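Local coordinates for general Secretion Pathway Protein (Vibrio vulnificus, PDB 4G54) that probably serves the type II secretion system as the periplasmic, peptidoglycan-binding part of a fused EpsAB protein, at residues A[75-81]-A[92-97]; A[23-27]-A[105-111]; A[66-72]-A[118-123]; A[38-44]-A[229-235]. All blocks are in the same frame, centred on the assembly; numbering follows the deposited sequence.

Contact 1 (A[75-81]-A[92-97])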
# COMPACT_ATOMS: atom_id res chain seq x y z
N THR A 75 3.53 -6.87 6.39
CA THR A 75 2.97 -5.83 5.44
C THR A 75 3.25 -6.16 3.99
O THR A 75 4.42 -6.47 3.64
CB THR A 75 3.43 -4.42 5.78
OG1 THR A 75 2.69 -3.47 4.99
CG2 THR A 75 4.90 -4.20 5.59
N PRO A 76 2.19 -6.01 3.19
CA PRO A 76 2.38 -6.36 1.75
C PRO A 76 2.98 -5.18 0.94
O PRO A 76 3.27 -5.37 -0.29
CB PRO A 76 0.94 -6.68 1.28
CG PRO A 76 0.09 -5.83 2.17
CD PRO A 76 0.75 -5.86 3.53
N HIS A 77 3.17 -3.98 1.54
CA HIS A 77 3.73 -2.85 0.77
C HIS A 77 4.30 -1.88 1.80
O HIS A 77 4.16 -2.04 3.04
CB HIS A 77 2.60 -2.13 -0.02
CG HIS A 77 1.31 -1.97 0.74
ND1 HIS A 77 1.08 -1.08 1.76
CD2 HIS A 77 0.12 -2.59 0.50
CE1 HIS A 77 -0.18 -1.16 2.18
NE2 HIS A 77 -0.78 -2.10 1.45
N PRO A 78 5.02 -0.88 1.36
CA PRO A 78 5.67 0.05 2.27
C PRO A 78 4.63 0.80 3.12
O PRO A 78 3.45 0.94 2.75
CB PRO A 78 6.44 1.01 1.33
CG PRO A 78 6.75 0.10 0.14
CD PRO A 78 5.47 -0.75 -0.04
N LEU A 79 5.09 1.26 4.29
CA LEU A 79 4.25 2.00 5.26
C LEU A 79 5.01 3.17 5.76
O LEU A 79 6.30 3.23 5.66
CB LEU A 79 4.01 1.07 6.53
CG LEU A 79 3.14 -0.14 6.22
CD1 LEU A 79 3.04 -0.98 7.47
CD2 LEU A 79 1.72 0.20 5.82
N LEU A 80 4.30 4.15 6.39
CA LEU A 80 5.01 5.26 7.09
C LEU A 80 4.97 4.95 8.61
O LEU A 80 3.85 4.68 9.13
CB LEU A 80 4.29 6.58 6.82
CG LEU A 80 5.01 7.83 7.43
CD1 LEU A 80 6.32 8.14 6.61
CD2 LEU A 80 4.01 9.01 7.31
N LEU A 81 6.16 4.89 9.24
CA LEU A 81 6.20 4.54 10.67
C LEU A 81 6.21 5.87 11.45
O LEU A 81 6.95 6.79 11.11
CB LEU A 81 7.50 3.78 11.02
CG LEU A 81 7.68 2.49 10.22
CD1 LEU A 81 8.94 1.81 10.80
CD2 LEU A 81 6.46 1.60 10.30
N VAL A 92 9.09 7.98 9.30
CA VAL A 92 10.07 7.39 8.38
C VAL A 92 9.37 6.32 7.54
O VAL A 92 8.39 5.72 7.98
CB VAL A 92 11.28 6.80 9.20
CG1 VAL A 92 10.88 5.55 10.03
CG2 VAL A 92 12.40 6.51 8.30
N VAL A 93 9.76 6.19 6.28
CA VAL A 93 9.18 5.17 5.42
C VAL A 93 9.80 3.84 5.68
O VAL A 93 11.03 3.70 5.66
CB VAL A 93 9.26 5.56 3.92
CG1 VAL A 93 8.88 4.37 3.03
CG2 VAL A 93 8.33 6.79 3.67
N LEU A 94 8.95 2.83 5.92
CA LEU A 94 9.45 1.43 5.97
C LEU A 94 9.32 0.89 4.57
O LEU A 94 8.22 0.77 4.01
CB LEU A 94 8.55 0.60 6.94
CG LEU A 94 8.85 -0.91 6.95
CD1 LEU A 94 10.14 -1.17 7.60
CD2 LEU A 94 7.73 -1.62 7.76
N LEU A 95 10.47 0.50 3.99
CA LEU A 95 10.49 -0.04 2.64
C LEU A 95 10.42 -1.51 2.69
O LEU A 95 9.69 -2.10 1.83
CB LEU A 95 11.81 0.43 1.88
CG LEU A 95 12.06 -0.13 0.50
CD1 LEU A 95 11.03 0.41 -0.49
CD2 LEU A 95 13.50 0.31 0.08
N GLU A 96 11.23 -2.17 3.53
CA GLU A 96 11.10 -3.64 3.64
C GLU A 96 11.43 -4.07 5.06
O GLU A 96 12.00 -3.34 5.80
CB GLU A 96 11.92 -4.38 2.65
CG GLU A 96 13.35 -4.04 2.67
CD GLU A 96 14.08 -4.75 1.47
OE1 GLU A 96 14.68 -4.09 0.62
OE2 GLU A 96 13.98 -6.00 1.41
N VAL A 97 11.06 -5.29 5.35
CA VAL A 97 11.14 -5.77 6.74
C VAL A 97 11.34 -7.26 6.73
O VAL A 97 10.75 -7.98 5.89
CB VAL A 97 9.85 -5.42 7.54
CG1 VAL A 97 8.50 -5.90 6.82
CG2 VAL A 97 9.95 -6.02 8.97
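The ring of Pro-78 lies against the backbone of Leu-94 and Leu-95, with CB 3.2 Å from Leu-94 O and CG 4.0 Å from Leu-95 O. The neighbouring imidazole of His-77 starts out away from strand 92-97. At its edge, and in the ring plane, ND1 gives a long bond of 3.3 Å to Pro-78 O, which it meets tilted 35° from the carbonyl plane; the same ring packs edge-to-face with His-201. Within the same segment, Thr-75 OG1 donates to a lone pair of His-77 O. With OG1 anti to the backbone N (chi1 -171°), CG2 is directed at Val-97 CG1, 4.2 Å away.

Beyond the proline the chains pair as antiparallel strands. Leu-79 and Leu-94 exchange two backbone bonds, and so do Leu-81 and Val-92; the bond from Leu-94 N to Leu-79 O is 2.7 Å. Between them, Leu-80 and Val-93 form a non-hydrogen-bonded pair and touch through CD1 and CG2 at 3.8 Å. On the face that carries Leu-79, Leu-81, Val-92 and Leu-94, the branch point CG of Leu-81 settles 3.9 Å from Leu-94 CB, and Leu-72 of helix 69-73 packs over both Leu-79 and Leu-94. Toward strand 101-105, Leu-95 and Glu-96 together face Val-103, a classic beta bulge. Strands 79-85 and 88-97 form a beta hairpin at the centre of the antiparallel sheet of the peptidase C39-like domain.

Contact 2 (A[23-27]-A[105-111])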
# COMPACT_ATOMS: atom_id res chain seq x y z
N ALA A 23 19.33 10.92 12.44
CA ALA A 23 19.06 10.84 10.98
C ALA A 23 17.68 10.24 10.69
O ALA A 23 17.09 10.59 9.65
CB ALA A 23 20.10 10.01 10.29
N VAL A 24 17.21 9.32 11.54
CA VAL A 24 15.93 8.65 11.24
C VAL A 24 14.79 9.56 11.35
O VAL A 24 13.71 9.28 10.77
CB VAL A 24 15.50 7.53 12.22
CG1 VAL A 24 15.12 6.25 11.46
CG2 VAL A 24 16.42 7.35 13.36
N ALA A 25 14.96 10.61 12.16
CA ALA A 25 13.90 11.55 12.54
C ALA A 25 13.90 12.83 11.72
O ALA A 25 13.48 13.88 12.21
CB ALA A 25 14.06 11.92 14.01
N ARG A 26 14.38 12.76 10.48
CA ARG A 26 14.34 13.91 9.61
C ARG A 26 12.95 14.56 9.30
O ARG A 26 12.82 15.79 9.28
CB ARG A 26 15.01 13.51 8.29
CG ARG A 26 14.97 14.63 7.35
CD ARG A 26 15.85 14.42 6.13
NE ARG A 26 15.57 15.49 5.18
CZ ARG A 26 14.47 15.55 4.41
NH1 ARG A 26 13.54 14.58 4.43
NH2 ARG A 26 14.31 16.59 3.59
N MET A 27 11.96 13.72 8.96
CA MET A 27 10.65 14.20 8.53
C MET A 27 9.83 14.34 9.78
O MET A 27 9.62 13.38 10.56
CB MET A 27 9.97 13.18 7.59
CG MET A 27 10.74 13.10 6.28
SD MET A 27 10.00 12.15 4.95
CE MET A 27 10.00 10.47 5.65
N LEU A 105 13.52 4.67 4.88
CA LEU A 105 13.79 5.85 4.00
C LEU A 105 13.38 7.12 4.71
O LEU A 105 12.25 7.26 5.12
CB LEU A 105 13.06 5.69 2.66
CG LEU A 105 13.25 4.38 1.93
CD1 LEU A 105 12.35 4.34 0.65
CD2 LEU A 105 14.69 4.23 1.45
N THR A 106 14.32 8.08 4.84
CA THR A 106 14.13 9.24 5.71
C THR A 106 13.80 10.48 4.91
O THR A 106 13.57 11.55 5.48
CB THR A 106 15.39 9.56 6.57
OG1 THR A 106 16.40 10.08 5.63
CG2 THR A 106 15.96 8.37 7.29
N GLY A 107 13.75 10.41 3.58
CA GLY A 107 13.67 11.61 2.74
C GLY A 107 15.07 12.09 2.26
O GLY A 107 15.20 12.82 1.29
N GLU A 108 16.09 11.58 2.94
CA GLU A 108 17.50 11.86 2.57
C GLU A 108 18.40 10.66 2.52
O GLU A 108 19.36 10.67 1.75
CB GLU A 108 18.07 12.91 3.51
CG GLU A 108 17.53 14.30 3.02
CD GLU A 108 17.79 14.68 1.51
OE1 GLU A 108 16.81 15.13 0.81
OE2 GLU A 108 18.95 14.55 1.04
N GLN A 109 18.16 9.70 3.38
CA GLN A 109 19.02 8.53 3.48
C GLN A 109 18.24 7.22 3.48
O GLN A 109 17.12 7.16 3.98
CB GLN A 109 19.81 8.57 4.81
CG GLN A 109 20.72 9.78 4.90
CD GLN A 109 21.42 9.80 6.25
OE1 GLN A 109 22.16 8.87 6.60
NE2 GLN A 109 21.18 10.85 7.00
N ARG A 110 18.85 6.19 2.92
CA ARG A 110 18.42 4.83 3.22
C ARG A 110 19.20 4.24 4.40
O ARG A 110 20.44 4.12 4.34
CB ARG A 110 18.63 4.00 1.95
CG ARG A 110 18.20 2.57 2.08
CD ARG A 110 18.68 1.79 0.76
NE ARG A 110 18.00 0.51 0.52
CZ ARG A 110 17.15 0.21 -0.47
NH1 ARG A 110 16.77 1.07 -1.43
NH2 ARG A 110 16.67 -1.03 -0.49
N LEU A 111 18.48 3.90 5.47
CA LEU A 111 19.03 3.32 6.72
C LEU A 111 18.51 1.90 7.01
O LEU A 111 17.39 1.55 6.68
CB LEU A 111 18.61 4.15 7.96
CG LEU A 111 18.87 5.65 7.78
CD1 LEU A 111 18.38 6.46 8.99
CD2 LEU A 111 20.31 5.93 7.48
O HOH W 1 18.12 11.26 7.26
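Thr-106 OG1 is gripped by three partners: it accepts from Gln-109 N at 2.9 Å and from Glu-108 N at 3.1 Å, and a water 2.6 Å from OG1 carries the link on to Ala-23, donating to that residue's carbonyl oxygen. With OG1 between the backbone N and the carbonyl carbon (chi1 71°), the methyl CG2 is turned to the other segment, 3.4 Å from Ala-23 O.

The carbonyl of Thr-106 also faces residues 23-27. Arg-26, extended from CG to NE, lays NH1 on a lone pair of Thr-106 O at 3.2 Å, close to its guanidinium plane. Over one face of that guanidinium sits Glu-108 CG, 3.2 Å from NE. Glu-108 OE1 lies 4.0 Å from Arg-26 NH2, well out of the guanidinium plane and with no N-H pointing at it, so any attraction there is probably only electrostatic. Met-27 adds CG beside Thr-106 O, and its side chain continues onto Gln-32 and Glu-36 of helix 30-40. At the other end, Leu-111 CD1 packs 4.1 Å from Val-24 CG1.

Gly-107, at positive phi, gives its backbone N-H to the hydroxyl of Tyr-226. The arrangement is an ST turn combined with an ST motif, built into the tight connection between strands 101-105 and 110-114 of an antiparallel hairpin.

Contact 3 (A[66-72]-A[118-123])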
# COMPACT_ATOMS: atom_id res chain seq x y z
N GLN A 66 -2.74 0.95 14.36
CA GLN A 66 -1.71 0.51 15.36
C GLN A 66 -1.40 -0.92 15.10
O GLN A 66 -2.37 -1.78 15.05
CB GLN A 66 -2.33 0.62 16.75
CG GLN A 66 -2.31 1.97 17.23
CD GLN A 66 -0.94 2.41 17.69
OE1 GLN A 66 -0.13 1.65 18.29
NE2 GLN A 66 -0.69 3.67 17.44
N LEU A 67 -0.11 -1.24 14.90
CA LEU A 67 0.33 -2.62 14.57
C LEU A 67 1.25 -3.09 15.66
O LEU A 67 1.91 -2.25 16.31
CB LEU A 67 1.13 -2.71 13.27
CG LEU A 67 0.34 -2.83 11.97
CD1 LEU A 67 -0.85 -1.94 11.93
CD2 LEU A 67 1.20 -2.68 10.71
N ASN A 68 1.38 -4.41 15.79
CA ASN A 68 2.51 -4.97 16.60
C ASN A 68 3.59 -5.41 15.62
O ASN A 68 3.47 -5.26 14.35
CB ASN A 68 2.03 -6.06 17.54
CG ASN A 68 1.38 -7.24 16.80
OD1 ASN A 68 1.92 -7.68 15.78
ND2 ASN A 68 0.24 -7.74 17.28
N TRP A 69 4.72 -5.91 16.12
CA TRP A 69 5.84 -6.25 15.27
C TRP A 69 5.56 -7.44 14.38
O TRP A 69 6.04 -7.46 13.22
CB TRP A 69 7.05 -6.57 16.22
CG TRP A 69 8.23 -7.16 15.59
CD1 TRP A 69 8.87 -8.29 16.03
CD2 TRP A 69 9.03 -6.68 14.45
NE1 TRP A 69 10.00 -8.55 15.27
CE2 TRP A 69 10.13 -7.59 14.29
CE3 TRP A 69 8.93 -5.58 13.57
CZ2 TRP A 69 11.10 -7.45 13.29
CZ3 TRP A 69 9.91 -5.44 12.57
CH2 TRP A 69 10.99 -6.35 12.46
N GLN A 70 4.80 -8.43 14.89
CA GLN A 70 4.38 -9.60 14.08
C GLN A 70 3.59 -9.04 12.87
O GLN A 70 3.87 -9.39 11.71
CB GLN A 70 3.53 -10.58 14.92
CG GLN A 70 2.96 -11.69 14.04
CD GLN A 70 3.94 -12.80 13.59
OE1 GLN A 70 5.19 -12.71 13.72
NE2 GLN A 70 3.35 -13.90 13.01
N GLU A 71 2.67 -8.11 13.13
CA GLU A 71 1.84 -7.57 12.03
C GLU A 71 2.68 -6.73 11.05
O GLU A 71 2.49 -6.85 9.82
CB GLU A 71 0.67 -6.76 12.59
CG GLU A 71 -0.36 -7.59 13.29
CD GLU A 71 -1.32 -6.80 14.19
OE1 GLU A 71 -1.01 -5.68 14.64
OE2 GLU A 71 -2.43 -7.36 14.45
N LEU A 72 3.64 -5.95 11.55
CA LEU A 72 4.41 -5.11 10.70
C LEU A 72 5.19 -6.00 9.73
O LEU A 72 5.30 -5.72 8.54
CB LEU A 72 5.39 -4.28 11.58
CG LEU A 72 6.16 -3.24 10.76
CD1 LEU A 72 5.13 -2.15 10.35
CD2 LEU A 72 7.24 -2.58 11.58
N LEU A 118 14.64 -0.38 16.00
CA LEU A 118 13.25 -0.02 15.68
C LEU A 118 12.33 0.08 16.93
O LEU A 118 11.58 1.07 17.16
CB LEU A 118 12.62 -1.04 14.69
CG LEU A 118 11.14 -0.78 14.42
CD1 LEU A 118 10.90 0.54 13.62
CD2 LEU A 118 10.71 -1.98 13.56
N MET A 119 12.41 -0.92 17.78
CA MET A 119 11.50 -0.97 18.91
C MET A 119 11.75 0.08 19.95
O MET A 119 10.80 0.42 20.71
CB MET A 119 11.48 -2.41 19.50
CG MET A 119 10.86 -3.45 18.51
SD MET A 119 9.35 -3.06 17.50
CE MET A 119 9.74 -3.95 16.09
N SER A 120 12.98 0.62 20.00
CA SER A 120 13.27 1.69 20.92
C SER A 120 12.58 3.03 20.55
O SER A 120 12.36 3.87 21.44
CB SER A 120 14.80 1.78 21.09
OG SER A 120 15.31 2.42 19.94
N LEU A 121 12.12 3.15 19.30
CA LEU A 121 11.60 4.40 18.79
C LEU A 121 10.14 4.22 18.26
O LEU A 121 9.41 5.20 18.18
CB LEU A 121 12.49 4.85 17.62
CG LEU A 121 13.93 5.34 18.08
CD1 LEU A 121 14.66 5.93 16.91
CD2 LEU A 121 13.83 6.38 19.22
N TRP A 122 9.73 3.01 17.89
CA TRP A 122 8.41 2.83 17.25
C TRP A 122 7.45 2.28 18.30
O TRP A 122 7.78 1.23 18.95
CB TRP A 122 8.53 1.86 16.08
CG TRP A 122 7.24 1.60 15.37
CD1 TRP A 122 6.39 2.54 14.75
CD2 TRP A 122 6.64 0.32 15.18
NE1 TRP A 122 5.32 1.83 14.16
CE2 TRP A 122 5.42 0.49 14.48
CE3 TRP A 122 6.99 -0.97 15.64
CZ2 TRP A 122 4.58 -0.56 14.15
CZ3 TRP A 122 6.13 -2.03 15.34
CH2 TRP A 122 4.95 -1.83 14.55
N ARG A 123 6.28 2.91 18.44
CA ARG A 123 5.29 2.49 19.43
C ARG A 123 4.06 1.86 18.79
O ARG A 123 3.06 1.58 19.45
CB ARG A 123 4.90 3.63 20.39
CG ARG A 123 6.10 4.12 21.25
CD ARG A 123 5.74 5.35 22.12
NE ARG A 123 6.95 5.95 22.73
CZ ARG A 123 7.05 7.16 23.32
NH1 ARG A 123 6.01 8.00 23.39
NH2 ARG A 123 8.22 7.54 23.83
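Trp-122, Trp-69 and Met-119 carry most of this contact between the start of helix 69-73 and residues 118-123. The indole of Trp-122 extends toward residues 66-72 because CG stands anti to the backbone N (chi1 179°). Leu-72 comes from the opposite direction and sets CD2 over one face of its six-membered ring, a CH-pi contact 4.0 Å from CD2 to the centroid. At the edge of the same ring lies Asn-68 O, 3.7 Å from CH2, while Leu-67 CB packs 4.1 Å from CH2. The indole N-H is used outside the contact, on Glu-125 O.

Trp-69 meets residues of helix 115-121. Its CZ3 touches Leu-118 CD2 at 3.7 Å, and Met-119 makes an oblique Met-aromatic contact with SD 5.2 Å from the centroid of the five-membered ring, although the exact position of its methyl is doubtful. Leu-72 CD2 also reaches Leu-118 CD2, and Val-97 lies against Trp-69.

Asn-68 and Glu-71 form a capping box: Glu-71 N donates to Asn-68 OD1 at 2.8 Å, and Asn-68 N to Glu-71 OE1. The helix start is thus secured within its own segment, and cohesion across the contact rests mainly on aromatic and aliphatic groups, with no clear direct hydrogen bond.

Contact 4 (A[38-44]-A[229-235])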
# COMPACT_ATOMS: atom_id res chain seq x y z
N TYR A 38 4.18 8.58 -1.09
CA TYR A 38 3.57 8.61 -2.43
C TYR A 38 4.64 8.57 -3.53
O TYR A 38 4.40 7.99 -4.60
CB TYR A 38 2.78 9.88 -2.65
CG TYR A 38 1.32 9.81 -2.19
CD1 TYR A 38 0.91 10.44 -1.04
CD2 TYR A 38 0.35 9.08 -2.94
CE1 TYR A 38 -0.54 10.42 -0.68
CE2 TYR A 38 -0.95 9.00 -2.57
CZ TYR A 38 -1.40 9.69 -1.48
OH TYR A 38 -2.73 9.62 -1.14
N LYS A 39 5.81 9.13 -3.30
CA LYS A 39 6.82 9.08 -4.37
C LYS A 39 7.21 7.59 -4.67
O LYS A 39 7.56 7.25 -5.80
CB LYS A 39 8.07 9.79 -3.93
CG LYS A 39 7.93 11.24 -3.70
CD LYS A 39 9.35 11.88 -3.44
CE LYS A 39 9.17 13.18 -2.72
NZ LYS A 39 10.49 13.76 -2.33
N LEU A 40 7.23 6.72 -3.64
CA LEU A 40 7.55 5.31 -3.83
C LEU A 40 6.55 4.64 -4.73
O LEU A 40 6.91 3.69 -5.43
CB LEU A 40 7.53 4.55 -2.48
CG LEU A 40 8.83 4.33 -1.79
CD1 LEU A 40 9.19 5.62 -1.30
CD2 LEU A 40 8.69 3.33 -0.62
N TRP A 41 5.31 5.13 -4.74
CA TRP A 41 4.32 4.62 -5.66
C TRP A 41 4.39 5.30 -7.04
O TRP A 41 3.62 4.98 -7.98
CB TRP A 41 2.92 4.79 -5.03
CG TRP A 41 2.68 3.91 -3.85
CD1 TRP A 41 2.87 4.21 -2.58
CD2 TRP A 41 2.16 2.57 -3.89
NE1 TRP A 41 2.51 3.16 -1.75
CE2 TRP A 41 2.06 2.12 -2.55
CE3 TRP A 41 1.76 1.74 -4.94
CZ2 TRP A 41 1.54 0.81 -2.21
CZ3 TRP A 41 1.27 0.46 -4.62
CH2 TRP A 41 1.20 0.02 -3.29
N GLY A 42 5.33 6.24 -7.21
CA GLY A 42 5.46 6.94 -8.50
C GLY A 42 4.67 8.24 -8.64
O GLY A 42 4.58 8.76 -9.81
N TYR A 43 4.08 8.74 -7.55
CA TYR A 43 3.17 9.85 -7.64
C TYR A 43 3.65 11.10 -6.92
O TYR A 43 4.25 11.03 -5.85
CB TYR A 43 1.81 9.50 -7.09
CG TYR A 43 1.16 8.46 -7.97
CD1 TYR A 43 0.72 8.79 -9.27
CD2 TYR A 43 0.97 7.13 -7.54
CE1 TYR A 43 0.11 7.83 -10.10
CE2 TYR A 43 0.35 6.18 -8.37
CZ TYR A 43 -0.07 6.57 -9.66
OH TYR A 43 -0.62 5.70 -10.58
N ARG A 44 3.28 12.24 -7.54
CA ARG A 44 3.41 13.53 -6.96
C ARG A 44 2.09 13.87 -6.20
O ARG A 44 1.01 14.06 -6.79
CB ARG A 44 3.83 14.54 -8.08
CG ARG A 44 4.00 15.99 -7.67
CD ARG A 44 4.28 16.81 -8.96
NE ARG A 44 3.31 16.51 -10.05
CZ ARG A 44 3.63 16.03 -11.25
NH1 ARG A 44 4.91 15.80 -11.56
NH2 ARG A 44 2.68 15.78 -12.16
N PHE A 229 14.43 10.33 -7.17
CA PHE A 229 13.33 9.67 -7.88
C PHE A 229 13.31 10.15 -9.32
O PHE A 229 13.75 11.28 -9.66
CB PHE A 229 11.93 9.94 -7.21
CG PHE A 229 11.73 9.18 -5.94
CD1 PHE A 229 11.31 7.85 -5.98
CD2 PHE A 229 12.08 9.74 -4.75
CE1 PHE A 229 11.21 7.10 -4.82
CE2 PHE A 229 11.92 9.01 -3.54
CZ PHE A 229 11.53 7.67 -3.59
N PRO A 230 12.78 9.29 -10.21
CA PRO A 230 12.56 9.69 -11.55
C PRO A 230 11.32 10.60 -11.53
O PRO A 230 10.72 10.84 -10.48
CB PRO A 230 12.31 8.35 -12.28
CG PRO A 230 11.61 7.46 -11.17
CD PRO A 230 12.12 8.00 -9.83
N SER A 231 11.01 11.14 -12.69
CA SER A 231 9.87 12.01 -12.86
C SER A 231 8.59 11.34 -12.33
O SER A 231 8.32 10.17 -12.60
CB SER A 231 9.73 12.30 -14.35
OG SER A 231 10.94 11.99 -15.08
N LEU A 232 7.86 12.07 -11.51
CA LEU A 232 6.63 11.55 -10.88
C LEU A 232 5.40 11.87 -11.68
O LEU A 232 5.42 12.86 -12.45
CB LEU A 232 6.51 12.19 -9.50
CG LEU A 232 7.21 11.78 -8.21
CD1 LEU A 232 7.85 10.40 -8.19
CD2 LEU A 232 7.99 12.95 -7.59
N ALA A 233 4.34 11.07 -11.49
CA ALA A 233 3.09 11.24 -12.27
C ALA A 233 2.04 11.91 -11.36
O ALA A 233 2.08 11.78 -10.12
CB ALA A 233 2.57 9.88 -12.70
N PRO A 234 1.05 12.53 -11.98
CA PRO A 234 -0.06 12.99 -11.15
C PRO A 234 -0.90 11.83 -10.66
O PRO A 234 -1.00 10.82 -11.34
CB PRO A 234 -0.86 13.88 -12.15
CG PRO A 234 -0.54 13.34 -13.51
CD PRO A 234 0.89 12.82 -13.42
N LEU A 235 -1.49 11.94 -9.45
CA LEU A 235 -2.38 10.88 -9.02
C LEU A 235 -3.60 10.61 -9.93
O LEU A 235 -4.10 11.53 -10.61
CB LEU A 235 -2.84 11.20 -7.55
CG LEU A 235 -1.81 10.95 -6.43
CD1 LEU A 235 -2.30 11.64 -5.16
CD2 LEU A 235 -1.79 9.40 -6.23
O HOH W 2 -1.24 14.41 -7.95
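Gly-42 to Arg-44 and Ala-233 pair as a very short parallel ribbon, in which Ala-233 N donates to Gly-42 O and Arg-44 N to Ala-233 O, each bond 2.9 Å from N to O and nearly straight. Gly-42, at positive phi, ends helix 30-40 in a Schellman motif and turns the chain into this pairing.

Tyr-43 and Leu-235 are the main partners on one side. Leu-235 CD2 stands over a face of the phenol ring of Tyr-43, 4.0 Å from its centroid and 27° off the normal, and the same methyl touches Tyr-38 CE2 at 3.8 Å. At the edge of the Tyr-43 ring lie the carbonyl oxygens of Ala-233 and Pro-234, with Pro-234 O 3.4 Å from CD1. Ala-233 CB lies against the same CD1.

Toward the helix, Phe-229 offers its face to Lys-39, whose CB sits almost exactly over the ring centre, 3.9 Å above it and 7° off the normal. Lys-39 CG is anti to its carbonyl carbon (chi1 -65°), and the extended chain runs on over the ring, CD 3.7 Å from Phe-229 CD2, before NZ forms a salt bridge with Glu-36. Leu-40 CD1 meets Phe-229 CZ. Between the two clusters Leu-232 packs CG against the backbone of Tyr-43, and Arg-44, bent at chi3, brings NH2 beside the ring of Pro-234.

A water bridges the backbones further on, donating to Arg-44 O and accepting from Leu-235 N. Two direct bonds fix the register, and the grip on the distant C-terminal segment comes chiefly from apolar and CH-pi contacts.

From the N terminus, residues 23-27 open the first loop; contact 2 closes it at 105-111, tying the segment before helix 30-40 to the margin of the sheet. Residues 38-44 open the longest loop, closed only at 229-235 by contact 4, which ties the end of helix 30-40 to the C-terminal segment; contacts 2 and 4 therefore cross. Contact 3 joins 66-72 to 118-123, and so helix 69-73 to helix 115-121; it crosses contact 2 and is nested within contact 4. Contact 1, the central hairpin, lies inside all three loops and touches each of the other contacts, through Leu-105, Leu-72 and Leu-40 among others. Contacts 3 and 4 stay apart, nearest atoms about 13 Å.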